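Local coordinates for DUF411 domain-containing protein (Pseudomonas aeruginosa, PDB 6WIS) that binds a cysteine-bridged cluster of four copper ions and probably serves bacterial copper resistance, at residues A[19-22]-A[23-26]; A[36-39]-A[40-44]; A[46-49]-A[50-53]; A[67-70]-A[71-74]. One frame throughout, in Å; residues are numbered along the deposited sequence.

Contact 1 of 4, residues A[19-22]-A[23-26]. With ZN (zinc ion), chain J; ZN (zinc ion), chain M.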
loop_
_atom_site.group_PDB
_atom_site.type_symbol
_atom_site.label_atom_id
_atom_site.label_comp_id
_atom_site.label_asym_id
_atom_site.label_seq_id
_atom_site.Cartn_x
_atom_site.Cartn_y
_atom_site.Cartn_z
ATOM N N TRP A 19 -7.107 5.626 -4.748
ATOM C CA TRP A 19 -5.737 5.118 -4.866
ATOM C C TRP A 19 -5.592 4.170 -6.062
ATOM O O TRP A 19 -4.614 4.249 -6.818
ATOM C CB TRP A 19 -5.355 4.423 -3.567
ATOM C CG TRP A 19 -4.002 3.854 -3.498
ATOM C CD1 TRP A 19 -2.831 4.541 -3.353
ATOM C CD2 TRP A 19 -3.658 2.460 -3.517
ATOM N NE1 TRP A 19 -1.767 3.648 -3.281
ATOM C CE2 TRP A 19 -2.257 2.368 -3.360
ATOM C CE3 TRP A 19 -4.405 1.275 -3.628
ATOM C CZ2 TRP A 19 -1.588 1.139 -3.313
ATOM C CZ3 TRP A 19 -3.735 0.046 -3.581
ATOM C CH2 TRP A 19 -2.344 -0.012 -3.437
ATOM N N ILE A 20 -6.570 3.283 -6.261
ATOM C CA ILE A 20 -6.547 2.406 -7.429
ATOM C C ILE A 20 -6.507 3.233 -8.718
ATOM O O ILE A 20 -5.788 2.895 -9.668
ATOM C CB ILE A 20 -7.751 1.451 -7.379
ATOM C CG1 ILE A 20 -7.536 0.418 -6.267
ATOM C CG2 ILE A 20 -8.006 0.814 -8.742
ATOM C CD1 ILE A 20 -8.749 -0.499 -6.022
ATOM N N LYS A 21 -7.234 4.357 -8.754
ATOM C CA LYS A 21 -7.247 5.158 -9.979
ATOM C C LYS A 21 -5.905 5.838 -10.217
ATOM O O LYS A 21 -5.468 5.939 -11.362
ATOM C CB LYS A 21 -8.404 6.169 -9.939
ATOM C CG LYS A 21 -9.758 5.499 -10.212
ATOM C CD LYS A 21 -10.964 6.430 -10.089
ATOM C CE LYS A 21 -10.973 7.473 -11.200
ATOM N NZ LYS A 21 -12.242 8.263 -11.275
ATOM N N HIS A 22 -5.209 6.249 -9.150
ATOM C CA HIS A 22 -3.855 6.787 -9.283
ATOM C C HIS A 22 -2.873 5.733 -9.791
ATOM O O HIS A 22 -1.966 6.047 -10.579
ATOM C CB HIS A 22 -3.365 7.338 -7.932
ATOM C CG HIS A 22 -4.011 8.624 -7.521
ATOM N ND1 HIS A 22 -3.334 9.822 -7.501
ATOM C CD2 HIS A 22 -5.269 8.897 -7.097
ATOM C CE1 HIS A 22 -4.143 10.778 -7.084
ATOM N NE2 HIS A 22 -5.323 10.246 -6.838
ATOM N N LEU A 23 -3.002 4.491 -9.316
ATOM C CA LEU A 23 -2.148 3.418 -9.821
ATOM C C LEU A 23 -2.392 3.178 -11.300
ATOM O O LEU A 23 -1.444 3.035 -12.079
ATOM C CB LEU A 23 -2.375 2.117 -9.034
ATOM C CG LEU A 23 -2.021 2.123 -7.542
ATOM C CD1 LEU A 23 -2.188 0.733 -6.968
ATOM C CD2 LEU A 23 -0.604 2.623 -7.317
ATOM N N GLU A 24 -3.665 3.095 -11.697
ATOM C CA GLU A 24 -4.013 2.891 -13.100
ATOM C C GLU A 24 -3.441 3.993 -13.981
ATOM O O GLU A 24 -2.894 3.719 -15.059
ATOM C CB GLU A 24 -5.533 2.824 -13.253
ATOM C CG GLU A 24 -6.137 1.631 -12.576
ATOM C CD GLU A 24 -7.630 1.565 -12.768
ATOM O OE1 GLU A 24 -8.283 2.633 -12.811
ATOM O OE2 GLU A 24 -8.150 0.439 -12.879
ATOM N N ALA A 25 -3.587 5.252 -13.553
ATOM C CA ALA A 25 -2.970 6.375 -14.251
ATOM C C ALA A 25 -1.453 6.295 -14.248
ATOM O O ALA A 25 -0.808 7.020 -15.010
ATOM C CB ALA A 25 -3.408 7.710 -13.632
ATOM N N ASN A 26 -0.863 5.453 -13.408
ATOM C CA ASN A 26 0.575 5.239 -13.437
ATOM C C ASN A 26 0.963 3.982 -14.210
ATOM O O ASN A 26 2.135 3.592 -14.194
ATOM C CB ASN A 26 1.129 5.193 -12.013
ATOM C CG ASN A 26 1.333 6.571 -11.441
ATOM O OD1 ASN A 26 2.349 7.206 -11.715
ATOM N ND2 ASN A 26 0.356 7.060 -10.666
HETATM ZN ZN ZN J . -7.028 11.095 -6.157
HETATM ZN ZN ZN M . -10.559 1.015 -12.368
#
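A methyl group of L23 sits over the six-membered ring of the W19 indole, toward the rim of the bicycle: CD1 of L23 lies 3.6 Å from the centroid of that ring of W19 and 11° off its normal, a CH-pi contact. With CG of W19 anti to its backbone N (chi1 -180°), the benzo half comes within reach of the leucine branch. The ring's N-H is used too, since NE1 of W19 donates to the carbonyl of V68. W19 and L23 belong to the last turns of helix 14-24, the crossover of a beta-alpha-beta unit with strands 4-9 and 29-34. Backbone bonds hold the turn, among them L23 N to W19 O (3.0 Å). Past it, ND2 of N26 points at O of H22, but 2.5 Å is too short for a normal N-H...O bond, so its exact placing is doubtful. Two side chains reach zinc ions. NE2 of H22 binds one at 2.0 Å in a site shared with D18 and E98, whereas OE2 of E24 meets a second zinc at a longer 2.5 Å. CG2 of I20 lies 4.1 Å from the carboxylate carbon CD of E24, the two side chains crossing at an angle.

Contact 2 of 4, residues A[36-39]-A[40-44]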
loop_
_atom_site.group_PDB
_atom_site.type_symbol
_atom_site.label_atom_id
_atom_site.label_comp_id
_atom_site.label_asym_id
_atom_site.label_seq_id
_atom_site.Cartn_x
_atom_site.Cartn_y
_atom_site.Cartn_z
ATOM N N ALA A 36 -13.823 -9.794 2.431
ATOM C CA ALA A 36 -14.658 -10.413 3.462
ATOM C C ALA A 36 -13.893 -10.710 4.745
ATOM O O ALA A 36 -14.481 -10.647 5.827
ATOM C CB ALA A 36 -15.281 -11.715 2.945
ATOM N N ASP A 37 -12.577 -11.042 4.667
ATOM C CA ASP A 37 -11.819 -11.415 5.873
ATOM C C ASP A 37 -10.459 -10.718 5.822
ATOM O O ASP A 37 -9.444 -11.305 5.425
ATOM C CB ASP A 37 -11.669 -12.927 6.011
ATOM C CG ASP A 37 -11.430 -13.363 7.467
ATOM O OD1 ASP A 37 -10.829 -12.590 8.266
ATOM O OD2 ASP A 37 -11.859 -14.486 7.807
HETATM N N MSE A 38 -10.445 -9.468 6.261
HETATM C CA MSE A 38 -9.261 -8.642 6.121
HETATM C C MSE A 38 -8.179 -9.026 7.140
HETATM O O MSE A 38 -6.988 -8.951 6.828
HETATM C CB MSE A 38 -9.618 -7.158 6.246
HETATM C CG MSE A 38 -8.412 -6.261 6.016
HETATM SE SE MSE A 38 -7.821 -6.363 4.128
HETATM C CE MSE A 38 -8.978 -4.974 3.444
ATOM N N SER A 39 -8.593 -9.439 8.346
ATOM C CA SER A 39 -7.640 -9.986 9.315
ATOM C C SER A 39 -6.849 -11.154 8.735
ATOM O O SER A 39 -5.619 -11.220 8.876
ATOM C CB SER A 39 -8.371 -10.427 10.584
ATOM O OG SER A 39 -8.520 -9.322 11.448
ATOM N N ALA A 40 -7.541 -12.103 8.104
ATOM C CA ALA A 40 -6.852 -13.225 7.470
ATOM C C ALA A 40 -5.905 -12.743 6.377
ATOM O O ALA A 40 -4.782 -13.248 6.248
ATOM C CB ALA A 40 -7.861 -14.213 6.880
ATOM N N VAL A 41 -6.349 -11.778 5.562
ATOM C CA VAL A 41 -5.517 -11.326 4.450
ATOM C C VAL A 41 -4.236 -10.703 4.986
ATOM O O VAL A 41 -3.131 -11.035 4.553
ATOM C CB VAL A 41 -6.287 -10.341 3.547
ATOM C CG1 VAL A 41 -5.324 -9.706 2.540
ATOM C CG2 VAL A 41 -7.426 -11.043 2.812
ATOM N N LYS A 42 -4.365 -9.829 5.978
ATOM C CA LYS A 42 -3.196 -9.111 6.454
ATOM C C LYS A 42 -2.263 -10.040 7.217
ATOM O O LYS A 42 -1.036 -9.987 7.036
ATOM C CB LYS A 42 -3.626 -7.933 7.332
ATOM C CG LYS A 42 -4.245 -6.748 6.557
ATOM C CD LYS A 42 -4.369 -5.543 7.494
ATOM C CE LYS A 42 -5.533 -4.652 7.072
ATOM N NZ LYS A 42 -5.435 -4.272 5.616
ATOM N N SER A 43 -2.824 -10.913 8.060
ATOM C CA SER A 43 -1.962 -11.791 8.847
ATOM C C SER A 43 -1.275 -12.827 7.971
ATOM O O SER A 43 -0.125 -13.180 8.230
ATOM C CB SER A 43 -2.753 -12.474 9.959
ATOM O OG SER A 43 -3.539 -13.503 9.417
ATOM N N ARG A 44 -1.930 -13.297 6.908
ATOM C CA ARG A 44 -1.255 -14.251 6.036
ATOM C C ARG A 44 -0.123 -13.601 5.254
ATOM O O ARG A 44 0.871 -14.266 4.944
ATOM C CB ARG A 44 -2.255 -14.902 5.093
ATOM C CG ARG A 44 -3.074 -15.977 5.795
ATOM C CD ARG A 44 -4.224 -16.475 4.934
ATOM N NE ARG A 44 -5.166 -17.247 5.747
ATOM C CZ ARG A 44 -6.127 -18.020 5.255
ATOM N NH1 ARG A 44 -6.288 -18.146 3.950
ATOM N NH2 ARG A 44 -6.925 -18.669 6.078
#
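The N-terminus of helix 38-45 is capped by D37, which occupies the N-cap position. OD1 of D37 accepts from N of A40 at 3.3 Å, a weak but fairly straight capping bond (N-H...O 162°), and CB of A40 packs 3.7 Å from the same oxygen. With CG of D37 anti to N (chi1 -156°), the carboxylate reaches back to the N-H of A40. The backbone carbonyl of D37 takes the N-H of V41, opening the i to i+4 series that M38 O to K42 N and S39 O to S43 N continue. The carbonyl of S39 is gripped twice: besides S43 N at 2.9 Å it accepts from S43 OG at 3.1 Å, and the two donors come from opposite faces of its plane. On another side of the helix, selenomethionine M38 and K42 cross at a slant. CG of M38 lies 3.5 Å from CE of K42, tighter than usual for two carbons, while SE of M38 is 3.5 Å from NZ of K42. The negative charge of D37 at the helix start probably interacts favourably with the helix dipole. The selenium side chain lies against the lysine stem, whose ammonium is held by a salt bridge to E65 and a hydrogen bond to T56; this is consistent with a restrained lysine.

Contact 3 of 4, residues A[46-49]-A[50-53]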
loop_
_atom_site.group_PDB
_atom_site.type_symbol
_atom_site.label_atom_id
_atom_site.label_comp_id
_atom_site.label_asym_id
_atom_site.label_seq_id
_atom_site.Cartn_x
_atom_site.Cartn_y
_atom_site.Cartn_z
ATOM N N GLY A 46 1.689 -11.141 6.430
ATOM C CA GLY A 46 2.688 -10.663 7.357
ATOM C C GLY A 46 2.662 -9.174 7.609
ATOM O O GLY A 46 3.688 -8.602 7.992
ATOM N N VAL A 47 1.519 -8.521 7.421
ATOM C CA VAL A 47 1.435 -7.096 7.725
ATOM C C VAL A 47 1.448 -6.934 9.238
ATOM O O VAL A 47 0.564 -7.481 9.910
ATOM C CB VAL A 47 0.169 -6.457 7.136
ATOM C CG1 VAL A 47 0.124 -4.953 7.506
ATOM C CG2 VAL A 47 0.079 -6.710 5.613
ATOM N N PRO A 48 2.386 -6.177 9.811
ATOM C CA PRO A 48 2.420 -6.034 11.273
ATOM C C PRO A 48 1.171 -5.360 11.810
ATOM O O PRO A 48 0.638 -4.409 11.224
ATOM C CB PRO A 48 3.663 -5.167 11.523
ATOM C CG PRO A 48 4.490 -5.327 10.266
ATOM C CD PRO A 48 3.455 -5.392 9.176
ATOM N N TYR A 49 0.753 -5.843 12.969
ATOM C CA TYR A 49 -0.436 -5.440 13.697
ATOM C C TYR A 49 -0.776 -3.954 13.565
ATOM O O TYR A 49 -1.801 -3.603 12.964
ATOM C CB TYR A 49 -0.230 -5.862 15.163
ATOM C CG TYR A 49 -1.400 -5.632 16.075
ATOM C CD1 TYR A 49 -2.657 -6.148 15.776
ATOM C CD2 TYR A 49 -1.244 -4.920 17.257
ATOM C CE1 TYR A 49 -3.743 -5.937 16.622
ATOM C CE2 TYR A 49 -2.317 -4.707 18.109
ATOM C CZ TYR A 49 -3.559 -5.215 17.790
ATOM O OH TYR A 49 -4.617 -4.995 18.639
ATOM N N SER A 50 0.069 -3.063 14.090
ATOM C CA SER A 50 -0.242 -1.636 14.059
ATOM C C SER A 50 0.344 -0.935 12.839
ATOM O O SER A 50 0.681 0.261 12.900
ATOM C CB SER A 50 0.237 -0.956 15.342
ATOM O OG SER A 50 1.610 -0.605 15.209
HETATM N N MSE A 51 0.421 -1.660 11.739
HETATM C CA MSE A 51 0.899 -1.048 10.488
HETATM C C MSE A 51 -0.214 -1.197 9.457
HETATM O O MSE A 51 0.028 -0.891 8.326
HETATM C CB MSE A 51 2.176 -1.735 10.026
HETATM C CG MSE A 51 3.357 -0.814 10.044
HETATM SE SE MSE A 51 5.013 -1.661 9.535
HETATM C CE MSE A 51 6.273 -1.181 10.925
ATOM N N GLY A 52 -1.384 -1.658 9.893
ATOM C CA GLY A 52 -2.490 -1.866 8.982
ATOM C C GLY A 52 -3.087 -0.566 8.475
ATOM O O GLY A 52 -2.940 0.513 9.049
ATOM N N SER A 53 -3.808 -0.682 7.368
ATOM C CA SER A 53 -4.435 0.464 6.741
ATOM C C SER A 53 -5.781 -0.022 6.235
ATOM O O SER A 53 -6.296 -1.048 6.696
ATOM C CB SER A 53 -3.504 1.044 5.659
ATOM O OG SER A 53 -3.994 2.254 5.119
#
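Two backbone settings close this turn: Y49 at phi/psi -34/-66, followed by S50 with a moderately positive psi, folds the chain so that N of M51 comes back to O of P48. This is a beta turn distorted from type I, with P48 first, M51 last, and Y49 and S50 at its corners. The closing bond from M51 N to P48 O is 2.8 Å long and moderately bent, its donor standing above the carbonyl plane. The same reversal lays selenomethionine M51 against the proline ring. CB of M51 is 4.0 Å from CB of P48, and with chi1 of M51 at -115° and chi2 extended, SE comes to 3.8 Å from CG of P48, the ring vertex between CB and CD. The result is a hydrophobic pairing three residues apart. On a different side of the turn V47 touches the backbone, with CG1 4.1 Å from O of M51 and 4.3 Å from CA of G52. Ahead of the turn, G46 with its positive phi is the C-prime residue of a Schellman motif: its N is bonded to O of S43, and N of V47 to O of K42. The loop lies between helix 38-45 and strand 55-59. P48 and M51 press on L111 of strand 106-111, M51 touching V109 as well, while V47 packs on F63 and E65 of strand 62-65 and the backbone of G52 pairs with G89.

Contact 4 of 4, residues A[67-70]-A[71-74]. With CU (copper (II) ion), chain D.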
loop_
_atom_site.group_PDB
_atom_site.type_symbol
_atom_site.label_atom_id
_atom_site.label_comp_id
_atom_site.label_asym_id
_atom_site.label_seq_id
_atom_site.Cartn_x
_atom_site.Cartn_y
_atom_site.Cartn_z
ATOM N N HIS A 67 -1.855 3.612 1.463
ATOM C CA HIS A 67 -1.747 4.584 0.374
ATOM C C HIS A 67 -0.285 4.842 -0.016
ATOM O O HIS A 67 0.223 5.959 0.051
ATOM C CB HIS A 67 -2.482 5.855 0.787
ATOM C CG HIS A 67 -3.971 5.677 0.840
ATOM N ND1 HIS A 67 -4.790 5.957 -0.234
ATOM C CD2 HIS A 67 -4.779 5.186 1.806
ATOM C CE1 HIS A 67 -6.039 5.657 0.072
ATOM N NE2 HIS A 67 -6.064 5.182 1.303
ATOM N N VAL A 68 0.384 3.770 -0.448
ATOM C CA VAL A 68 1.779 3.859 -0.919
ATOM C C VAL A 68 1.807 4.507 -2.300
ATOM O O VAL A 68 1.075 4.060 -3.203
ATOM C CB VAL A 68 2.417 2.470 -0.977
ATOM C CG1 VAL A 68 3.888 2.597 -1.426
ATOM C CG2 VAL A 68 2.318 1.715 0.390
ATOM N N PRO A 69 2.628 5.531 -2.528
ATOM C CA PRO A 69 2.716 6.113 -3.874
ATOM C C PRO A 69 3.275 5.114 -4.880
ATOM O O PRO A 69 4.102 4.262 -4.543
ATOM C CB PRO A 69 3.673 7.302 -3.680
ATOM C CG PRO A 69 3.467 7.688 -2.213
ATOM C CD PRO A 69 3.356 6.339 -1.530
ATOM N N ALA A 70 2.845 5.264 -6.138
ATOM C CA ALA A 70 3.269 4.355 -7.203
ATOM C C ALA A 70 4.790 4.234 -7.292
ATOM O O ALA A 70 5.325 3.126 -7.420
ATOM C CB ALA A 70 2.692 4.819 -8.543
ATOM N N ALA A 71 5.503 5.366 -7.228
ATOM C CA ALA A 71 6.965 5.346 -7.348
ATOM C C ALA A 71 7.627 4.538 -6.236
ATOM O O ALA A 71 8.670 3.907 -6.455
ATOM C CB ALA A 71 7.531 6.771 -7.349
ATOM N N ASP A 72 7.035 4.516 -5.049
ATOM C CA ASP A 72 7.618 3.724 -3.974
ATOM C C ASP A 72 7.263 2.256 -4.088
ATOM O O ASP A 72 8.009 1.424 -3.570
ATOM C CB ASP A 72 7.182 4.284 -2.617
ATOM C CG ASP A 72 7.563 5.745 -2.459
ATOM O OD1 ASP A 72 8.693 6.088 -2.849
ATOM O OD2 ASP A 72 6.748 6.564 -1.968
ATOM N N ILE A 73 6.158 1.925 -4.761
ATOM C CA ILE A 73 5.884 0.528 -5.082
ATOM C C ILE A 73 6.954 -0.006 -6.029
ATOM O O ILE A 73 7.431 -1.138 -5.870
ATOM C CB ILE A 73 4.470 0.361 -5.672
ATOM C CG1 ILE A 73 3.381 0.716 -4.641
ATOM C CG2 ILE A 73 4.240 -1.086 -6.103
ATOM C CD1 ILE A 73 1.909 0.628 -5.260
ATOM N N LEU A 74 7.390 0.818 -6.994
ATOM C CA LEU A 74 8.485 0.402 -7.878
ATOM C C LEU A 74 9.779 0.166 -7.090
ATOM O O LEU A 74 10.502 -0.803 -7.359
ATOM C CB LEU A 74 8.711 1.437 -8.999
ATOM C CG LEU A 74 7.542 1.821 -9.931
ATOM C CD1 LEU A 74 7.951 2.911 -10.963
ATOM C CD2 LEU A 74 6.904 0.606 -10.647
HETATM CU CU CU D . -7.873 4.579 2.199
#
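Apolar packing is carried by V68, whose CG1 meets CG1 of I73 at 3.8 Å and CB of D72 at 3.9 Å. With CG1 of V68 anti to its own backbone N (chi1 -178°), this one branch does the touching, crossing both partners at a slant. P69 packs differently: the carboxylate oxygen OD2 of D72 lies over its ring atoms, nearest at CD of P69, 3.4 Å away. Hydrogen bonds come next. P69, at the N-cap of helix 70-77, has no side-chain acceptor; its backbone O serves the first turn. O of P69 accepts from N of I73 at 3.1 Å, in the carbonyl plane, and weakly from N of D72 at 3.0 Å, where the N-H...O angle is only 128°. The next carbonyl, O of A70, takes N of L74 at 3.1 Å. The polar partner of OD2 of D72 is the hydroxyl of Y123, which is consistent with the carboxylate being held over the ring. Metal binding stands at the other end: NE2 of H67 is 2.1 Å from a copper ion that C15 and C54 also bind, while its ND1 is bonded to O of P95, a second-shell bond that, with copper on NE2, would fix the ring's rotation. In the fold, the loop from strand 62-65 thus runs from the copper cluster into helix 70-77, with I73 against W19 and L23 of helix 14-24, and with P69 and D72 facing V108 of strand 106-111 and Y123 and A121 of strand 117-123.

Overall arrangement
Contacts 1 and 4 are partly buried and touch, their centres about 10 Å apart: L23 CD2 meets I73 CD1 at 3.8 Å, so helices 14-24 and 70-77 pack together. Contacts 2 and 3 lie at the surface, also with centres about 10 Å apart, and meet at the end of helix 38-45, where K42 O bonds V47 N. Contact 3 stands across the chain's centre from contacts 1 and 4, contact 2 from contact 4. Chemistry follows place: metal-binding side chains occur in 19-26 and 67-74, beside aromatic and aliphatic packing, whereas 36-44 and 46-53 rely on capping, turn bonds and selenomethionine packed against lysine or proline.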